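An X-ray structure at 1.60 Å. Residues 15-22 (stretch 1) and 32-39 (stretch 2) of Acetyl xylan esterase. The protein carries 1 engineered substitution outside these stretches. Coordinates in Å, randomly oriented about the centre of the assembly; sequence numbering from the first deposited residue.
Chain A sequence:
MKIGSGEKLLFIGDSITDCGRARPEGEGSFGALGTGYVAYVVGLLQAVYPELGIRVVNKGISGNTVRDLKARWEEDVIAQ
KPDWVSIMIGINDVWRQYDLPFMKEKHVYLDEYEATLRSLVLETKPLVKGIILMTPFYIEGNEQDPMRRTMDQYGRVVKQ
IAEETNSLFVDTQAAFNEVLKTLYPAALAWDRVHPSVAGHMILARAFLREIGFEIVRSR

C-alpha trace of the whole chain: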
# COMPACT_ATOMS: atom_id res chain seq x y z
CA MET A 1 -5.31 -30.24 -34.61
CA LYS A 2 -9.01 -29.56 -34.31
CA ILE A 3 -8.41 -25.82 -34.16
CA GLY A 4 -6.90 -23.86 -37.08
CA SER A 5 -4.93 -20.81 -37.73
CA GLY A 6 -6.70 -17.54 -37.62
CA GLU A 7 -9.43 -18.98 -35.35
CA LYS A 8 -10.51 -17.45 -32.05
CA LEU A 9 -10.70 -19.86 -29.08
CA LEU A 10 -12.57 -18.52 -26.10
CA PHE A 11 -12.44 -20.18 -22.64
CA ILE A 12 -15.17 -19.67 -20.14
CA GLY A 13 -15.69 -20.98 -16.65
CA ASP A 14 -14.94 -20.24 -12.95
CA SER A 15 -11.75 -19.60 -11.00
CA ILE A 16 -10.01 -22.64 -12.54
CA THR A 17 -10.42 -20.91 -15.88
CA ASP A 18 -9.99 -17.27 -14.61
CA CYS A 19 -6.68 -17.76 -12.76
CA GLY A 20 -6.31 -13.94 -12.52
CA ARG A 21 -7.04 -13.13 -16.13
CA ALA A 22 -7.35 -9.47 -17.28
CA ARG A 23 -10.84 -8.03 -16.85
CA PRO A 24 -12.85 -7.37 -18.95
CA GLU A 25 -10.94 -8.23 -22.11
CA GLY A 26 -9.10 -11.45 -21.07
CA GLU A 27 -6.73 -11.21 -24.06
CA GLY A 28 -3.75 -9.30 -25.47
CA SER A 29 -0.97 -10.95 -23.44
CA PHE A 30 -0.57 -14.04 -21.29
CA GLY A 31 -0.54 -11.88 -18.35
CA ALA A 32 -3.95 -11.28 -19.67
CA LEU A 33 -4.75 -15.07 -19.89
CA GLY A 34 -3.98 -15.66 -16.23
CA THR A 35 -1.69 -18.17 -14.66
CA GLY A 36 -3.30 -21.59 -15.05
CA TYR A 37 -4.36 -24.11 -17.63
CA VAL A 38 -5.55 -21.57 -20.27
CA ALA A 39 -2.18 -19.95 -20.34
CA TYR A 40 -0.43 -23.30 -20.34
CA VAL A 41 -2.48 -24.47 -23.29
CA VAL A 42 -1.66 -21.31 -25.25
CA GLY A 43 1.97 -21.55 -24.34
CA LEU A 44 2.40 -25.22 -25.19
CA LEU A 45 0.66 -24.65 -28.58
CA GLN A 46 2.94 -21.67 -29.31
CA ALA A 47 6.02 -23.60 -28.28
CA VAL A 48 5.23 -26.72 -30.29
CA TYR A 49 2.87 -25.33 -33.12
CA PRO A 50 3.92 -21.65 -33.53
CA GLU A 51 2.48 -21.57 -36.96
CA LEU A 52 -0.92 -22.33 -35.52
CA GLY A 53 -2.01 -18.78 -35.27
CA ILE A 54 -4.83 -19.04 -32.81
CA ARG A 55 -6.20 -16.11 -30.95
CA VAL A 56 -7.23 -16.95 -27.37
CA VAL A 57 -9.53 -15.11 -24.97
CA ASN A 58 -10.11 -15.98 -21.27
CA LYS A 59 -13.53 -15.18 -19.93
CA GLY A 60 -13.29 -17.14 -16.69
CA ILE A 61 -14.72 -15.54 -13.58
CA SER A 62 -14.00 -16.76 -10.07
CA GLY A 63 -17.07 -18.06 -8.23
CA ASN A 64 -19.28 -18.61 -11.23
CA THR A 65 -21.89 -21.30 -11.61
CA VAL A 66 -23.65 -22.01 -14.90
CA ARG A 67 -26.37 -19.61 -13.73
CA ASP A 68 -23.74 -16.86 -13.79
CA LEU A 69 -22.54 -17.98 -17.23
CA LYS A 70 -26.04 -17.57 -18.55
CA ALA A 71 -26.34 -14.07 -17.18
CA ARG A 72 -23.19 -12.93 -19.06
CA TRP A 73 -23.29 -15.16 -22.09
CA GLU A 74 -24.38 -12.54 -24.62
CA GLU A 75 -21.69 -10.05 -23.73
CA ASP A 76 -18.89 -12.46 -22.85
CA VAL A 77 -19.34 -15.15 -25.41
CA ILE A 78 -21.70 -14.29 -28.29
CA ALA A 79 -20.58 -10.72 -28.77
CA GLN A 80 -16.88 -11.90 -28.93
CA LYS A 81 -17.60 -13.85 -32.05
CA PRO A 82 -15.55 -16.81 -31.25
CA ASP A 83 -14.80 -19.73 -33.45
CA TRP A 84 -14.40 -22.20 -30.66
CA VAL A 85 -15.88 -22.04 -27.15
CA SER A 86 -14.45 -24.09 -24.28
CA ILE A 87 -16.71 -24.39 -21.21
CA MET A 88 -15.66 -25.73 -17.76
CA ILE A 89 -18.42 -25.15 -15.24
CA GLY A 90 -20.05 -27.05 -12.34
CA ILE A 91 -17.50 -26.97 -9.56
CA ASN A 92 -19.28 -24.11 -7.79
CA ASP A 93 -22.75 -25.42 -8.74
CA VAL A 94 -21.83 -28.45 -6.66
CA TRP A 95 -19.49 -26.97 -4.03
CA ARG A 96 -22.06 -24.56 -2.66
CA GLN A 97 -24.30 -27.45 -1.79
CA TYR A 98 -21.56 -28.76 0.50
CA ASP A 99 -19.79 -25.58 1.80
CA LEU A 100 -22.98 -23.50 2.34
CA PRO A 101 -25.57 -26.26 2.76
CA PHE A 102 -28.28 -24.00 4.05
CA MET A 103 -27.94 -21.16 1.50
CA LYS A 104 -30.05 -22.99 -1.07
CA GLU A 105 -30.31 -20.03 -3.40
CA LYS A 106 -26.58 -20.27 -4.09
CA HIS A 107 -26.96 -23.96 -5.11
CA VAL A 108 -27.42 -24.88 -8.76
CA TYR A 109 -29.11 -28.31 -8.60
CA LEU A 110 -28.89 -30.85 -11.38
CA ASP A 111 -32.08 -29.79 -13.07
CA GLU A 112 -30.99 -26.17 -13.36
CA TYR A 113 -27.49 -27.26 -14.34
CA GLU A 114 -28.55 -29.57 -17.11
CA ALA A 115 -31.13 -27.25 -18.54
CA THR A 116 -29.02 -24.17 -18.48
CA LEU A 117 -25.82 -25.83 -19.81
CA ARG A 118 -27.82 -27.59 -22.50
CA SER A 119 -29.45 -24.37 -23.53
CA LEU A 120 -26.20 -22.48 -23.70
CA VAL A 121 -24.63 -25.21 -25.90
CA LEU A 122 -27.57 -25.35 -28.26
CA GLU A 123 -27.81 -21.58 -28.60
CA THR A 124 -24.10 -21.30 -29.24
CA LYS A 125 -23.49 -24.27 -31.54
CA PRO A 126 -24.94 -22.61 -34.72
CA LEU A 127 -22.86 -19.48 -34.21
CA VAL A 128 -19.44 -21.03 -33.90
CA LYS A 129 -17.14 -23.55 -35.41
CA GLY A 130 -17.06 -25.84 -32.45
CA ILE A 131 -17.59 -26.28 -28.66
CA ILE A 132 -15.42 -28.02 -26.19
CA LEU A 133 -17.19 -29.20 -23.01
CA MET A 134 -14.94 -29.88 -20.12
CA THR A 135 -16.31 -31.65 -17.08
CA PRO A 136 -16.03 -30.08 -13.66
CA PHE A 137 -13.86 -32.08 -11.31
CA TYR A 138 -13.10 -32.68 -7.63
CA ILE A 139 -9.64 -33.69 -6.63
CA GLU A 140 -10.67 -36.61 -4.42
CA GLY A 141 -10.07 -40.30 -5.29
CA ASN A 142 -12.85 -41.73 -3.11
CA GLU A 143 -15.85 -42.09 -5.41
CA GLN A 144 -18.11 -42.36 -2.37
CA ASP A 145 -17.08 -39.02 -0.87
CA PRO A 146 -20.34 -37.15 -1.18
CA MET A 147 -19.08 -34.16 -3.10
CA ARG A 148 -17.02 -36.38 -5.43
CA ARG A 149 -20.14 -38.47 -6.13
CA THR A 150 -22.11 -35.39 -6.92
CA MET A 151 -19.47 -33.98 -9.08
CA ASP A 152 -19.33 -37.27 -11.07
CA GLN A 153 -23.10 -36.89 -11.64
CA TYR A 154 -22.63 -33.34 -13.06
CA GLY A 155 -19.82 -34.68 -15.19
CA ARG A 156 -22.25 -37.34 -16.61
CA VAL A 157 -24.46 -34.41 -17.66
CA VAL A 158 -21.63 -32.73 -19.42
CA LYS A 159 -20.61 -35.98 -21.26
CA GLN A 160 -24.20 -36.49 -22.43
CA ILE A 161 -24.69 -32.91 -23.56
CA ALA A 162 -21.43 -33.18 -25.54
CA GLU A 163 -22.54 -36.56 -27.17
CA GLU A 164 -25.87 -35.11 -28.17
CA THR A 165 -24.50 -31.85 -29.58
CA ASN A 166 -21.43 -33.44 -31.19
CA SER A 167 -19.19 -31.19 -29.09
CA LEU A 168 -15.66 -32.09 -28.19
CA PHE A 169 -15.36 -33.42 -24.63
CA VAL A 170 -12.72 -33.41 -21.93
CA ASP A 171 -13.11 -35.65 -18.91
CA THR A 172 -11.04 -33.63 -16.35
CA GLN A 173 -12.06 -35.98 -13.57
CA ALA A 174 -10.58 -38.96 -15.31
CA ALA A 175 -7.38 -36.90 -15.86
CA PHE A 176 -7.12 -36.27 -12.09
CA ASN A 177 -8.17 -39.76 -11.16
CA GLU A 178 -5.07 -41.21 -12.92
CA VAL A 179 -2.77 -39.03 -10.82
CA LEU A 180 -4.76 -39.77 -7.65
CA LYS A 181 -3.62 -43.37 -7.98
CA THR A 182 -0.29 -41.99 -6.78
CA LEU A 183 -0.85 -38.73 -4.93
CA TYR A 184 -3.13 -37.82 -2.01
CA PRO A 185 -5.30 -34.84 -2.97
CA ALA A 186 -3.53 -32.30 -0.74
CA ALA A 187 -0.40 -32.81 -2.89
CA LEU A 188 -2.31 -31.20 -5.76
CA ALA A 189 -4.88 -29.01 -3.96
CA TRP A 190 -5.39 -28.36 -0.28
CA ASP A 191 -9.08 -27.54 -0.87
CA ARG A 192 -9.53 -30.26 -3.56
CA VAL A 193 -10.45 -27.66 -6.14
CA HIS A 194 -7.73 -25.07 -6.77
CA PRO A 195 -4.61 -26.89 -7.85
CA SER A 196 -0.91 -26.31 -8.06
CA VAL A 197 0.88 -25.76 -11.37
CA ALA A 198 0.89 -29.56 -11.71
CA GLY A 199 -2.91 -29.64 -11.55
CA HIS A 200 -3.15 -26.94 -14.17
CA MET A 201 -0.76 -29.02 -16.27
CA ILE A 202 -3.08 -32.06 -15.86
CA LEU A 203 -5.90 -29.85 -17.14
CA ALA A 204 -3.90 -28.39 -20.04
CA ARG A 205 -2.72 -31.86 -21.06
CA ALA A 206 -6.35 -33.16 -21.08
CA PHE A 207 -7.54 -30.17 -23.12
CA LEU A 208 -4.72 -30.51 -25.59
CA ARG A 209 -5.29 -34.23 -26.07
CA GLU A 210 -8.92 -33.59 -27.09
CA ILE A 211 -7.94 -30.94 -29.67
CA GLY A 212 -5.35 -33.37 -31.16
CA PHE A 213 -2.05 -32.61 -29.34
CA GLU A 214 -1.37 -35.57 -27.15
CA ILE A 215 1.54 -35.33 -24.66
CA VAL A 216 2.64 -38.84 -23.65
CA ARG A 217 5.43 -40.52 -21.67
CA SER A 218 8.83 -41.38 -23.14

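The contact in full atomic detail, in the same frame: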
# COMPACT_ATOMS: atom_id res chain seq x y z
N SER A 15 -13.15 -19.94 -11.35
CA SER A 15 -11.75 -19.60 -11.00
C SER A 15 -10.71 -20.45 -11.65
O SER A 15 -9.60 -20.00 -11.93
CB SER A 15 -11.48 -19.67 -9.49
OG SER A 15 -11.82 -20.99 -9.02
N ILE A 16 -11.00 -21.69 -11.94
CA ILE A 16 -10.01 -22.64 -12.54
C ILE A 16 -9.62 -22.08 -13.88
O ILE A 16 -8.49 -22.27 -14.33
CB ILE A 16 -10.55 -24.09 -12.56
CG1 ILE A 16 -11.01 -24.53 -11.18
CG2 ILE A 16 -9.45 -25.02 -13.13
CD1 ILE A 16 -10.03 -24.41 -10.07
N THR A 17 -10.60 -21.52 -14.60
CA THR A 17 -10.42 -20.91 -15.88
C THR A 17 -9.79 -19.51 -15.72
O THR A 17 -8.78 -19.20 -16.40
CB THR A 17 -11.73 -20.92 -16.73
OG1 THR A 17 -12.09 -22.28 -16.86
CG2 THR A 17 -11.50 -20.28 -18.10
N ASP A 18 -10.39 -18.67 -14.90
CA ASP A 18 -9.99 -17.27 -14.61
C ASP A 18 -8.48 -17.14 -14.33
O ASP A 18 -7.71 -16.58 -15.14
CB ASP A 18 -10.87 -16.80 -13.46
CG ASP A 18 -10.67 -15.35 -13.06
OD1 ASP A 18 -9.66 -14.77 -13.45
OD2 ASP A 18 -11.53 -14.79 -12.36
N CYS A 19 -8.08 -17.76 -13.20
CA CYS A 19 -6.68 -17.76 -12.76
C CYS A 19 -6.11 -16.32 -12.81
O CYS A 19 -4.95 -16.18 -13.21
CB CYS A 19 -5.84 -18.67 -13.50
SG CYS A 19 -6.23 -20.37 -13.10
N GLY A 20 -6.87 -15.32 -12.44
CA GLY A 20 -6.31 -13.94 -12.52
C GLY A 20 -6.17 -13.30 -13.87
O GLY A 20 -5.36 -12.35 -14.05
N ARG A 21 -6.99 -13.72 -14.81
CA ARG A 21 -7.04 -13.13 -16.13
C ARG A 21 -7.44 -11.66 -16.10
O ARG A 21 -8.05 -11.19 -15.17
CB ARG A 21 -7.89 -13.99 -17.07
CG ARG A 21 -9.35 -14.07 -16.79
CD ARG A 21 -10.08 -12.90 -17.36
NE ARG A 21 -11.47 -13.08 -17.18
CZ ARG A 21 -12.40 -12.32 -17.75
NH1 ARG A 21 -12.07 -11.22 -18.45
NH2 ARG A 21 -13.65 -12.65 -17.65
N ALA A 22 -7.02 -10.96 -17.15
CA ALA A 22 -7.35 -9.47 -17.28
C ALA A 22 -8.84 -9.25 -17.55
O ALA A 22 -9.40 -9.91 -18.41
CB ALA A 22 -6.57 -8.90 -18.43
N ALA A 32 -2.52 -11.46 -19.64
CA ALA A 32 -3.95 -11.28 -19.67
C ALA A 32 -4.77 -12.62 -19.52
O ALA A 32 -5.93 -12.54 -19.26
CB ALA A 32 -4.41 -10.61 -20.98
N LEU A 33 -4.14 -13.71 -19.88
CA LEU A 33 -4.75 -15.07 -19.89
C LEU A 33 -4.76 -15.72 -18.52
O LEU A 33 -5.31 -16.78 -18.35
CB LEU A 33 -4.06 -16.00 -20.85
CG LEU A 33 -4.18 -15.75 -22.39
CD1 LEU A 33 -3.45 -16.76 -23.23
CD2 LEU A 33 -5.67 -15.60 -22.76
N GLY A 34 -4.11 -15.09 -17.56
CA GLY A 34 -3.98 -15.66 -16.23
C GLY A 34 -2.89 -16.64 -16.14
O GLY A 34 -2.06 -16.80 -17.04
N THR A 35 -2.83 -17.31 -14.98
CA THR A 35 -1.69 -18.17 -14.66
C THR A 35 -1.95 -19.63 -14.49
O THR A 35 -1.26 -20.33 -13.72
CB THR A 35 -1.00 -17.66 -13.35
OG1 THR A 35 -1.96 -17.58 -12.31
CG2 THR A 35 -0.45 -16.24 -13.65
N GLY A 36 -2.92 -20.20 -15.21
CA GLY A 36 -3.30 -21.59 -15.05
C GLY A 36 -3.42 -22.21 -16.45
O GLY A 36 -2.70 -21.96 -17.42
N TYR A 37 -4.37 -23.15 -16.50
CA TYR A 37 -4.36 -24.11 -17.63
C TYR A 37 -4.59 -23.37 -18.98
O TYR A 37 -4.04 -23.85 -19.95
CB TYR A 37 -5.37 -25.28 -17.50
CG TYR A 37 -6.83 -24.97 -17.76
CD1 TYR A 37 -7.69 -24.42 -16.81
CD2 TYR A 37 -7.35 -25.11 -19.06
CE1 TYR A 37 -9.01 -24.06 -17.07
CE2 TYR A 37 -8.66 -24.77 -19.30
CZ TYR A 37 -9.47 -24.25 -18.36
OH TYR A 37 -10.81 -23.84 -18.63
N VAL A 38 -5.37 -22.30 -19.01
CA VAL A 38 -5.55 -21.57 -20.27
C VAL A 38 -4.19 -21.06 -20.81
O VAL A 38 -3.83 -21.32 -21.91
CB VAL A 38 -6.56 -20.48 -20.11
CG1 VAL A 38 -6.66 -19.60 -21.38
CG2 VAL A 38 -7.95 -21.05 -19.79
N ALA A 39 -3.45 -20.44 -19.91
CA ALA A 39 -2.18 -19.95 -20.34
C ALA A 39 -1.28 -21.08 -20.75
O ALA A 39 -0.45 -20.89 -21.68
CB ALA A 39 -1.53 -19.13 -19.23
O HOH W 1 -6.75 -20.93 -16.58
O HOH W 2 -2.71 -15.23 -11.22

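Two direct backbone hydrogen bonds join the stretches, one from within the turn that closes the short helix of residues 15-18, the other from the residue just after it. Ala-22 N donates to Ala-32 O at 2.9 Å with an N-H...O angle of 164°, and Thr-35 N donates to Cys-19 O at 3.0 Å with an angle of 154°. Between these two bonds the two backbones come nearest by CA position at Arg-21 and Gly-34, whose CA atoms are 4.0 Å apart. Arg-21 CB also makes a close contact with the backbone here, 3.3 Å from Ala-32 O.

The turn itself is of type I', running from Asp-18 to Arg-21, with positive phi at Cys-19 and Gly-20. It is held by Arg-21 N, which donates to Asp-18 O at 3.0 Å and also to the side-chain atom Asp-18 OD1 at 3.2 Å. The helix before it ends with Cys-19 N bonded to Ser-15 O at 3.0 Å. In this conformation the Cys-19 carbonyl meets the second stretch, where Cys-19 O also accepts from water 2 at 3.1 Å; the same water lies 2.7 Å from Thr-35 OG1 and so bridges the two residues alongside their direct bond.

Two glycines permit the close packing around Cys-19. Gly-34 CA lies 3.2 Å from Cys-19 O, and a CB on Gly-34 would clash with Asp-18 O and Cys-19 O; its positive phi also favours glycine. Gly-36, at the N-cap position of the helix that begins with Tyr-37, faces the cysteine side chain: Cys-19 CB is 3.7 Å from Gly-36 N, and a CB on Gly-36 would run into Cys-19 SG.

Side-chain polar contact centres on Tyr-37. Its OH is 2.7 Å from Thr-17 OG1, a hydrogen-bonding distance between two hydroxyls. Both Thr-17 OG1 and Ile-16 O lie at the ring edge, near its plane, and Ile-16 O approaches Tyr-37 CE1 to 3.3 Å. A water-mediated link lies nearby: water 1 donates to Ile-16 O at 3.1 Å and to Thr-17 O at 2.7 Å, and accepts from Val-38 N at 3.1 Å. It thereby couples carbonyls of the first helix to an amide in the first turn of the second. The end of the Arg-21 side chain leads away from the second stretch, and Arg-21 NH1 donates a hydrogen bond to Ala-22 O at 3.0 Å within its own stretch.

Apolar contacts fill in around these bonds. Ile-16 CG2 meets Tyr-37 CE1 at 4.1 Å, while Thr-17 CG2 and Val-38 CG2 approach to 4.0 Å. At the other end, Ala-22 CB packs against Ala-32 CB at 3.8 Å, beside their backbone bond.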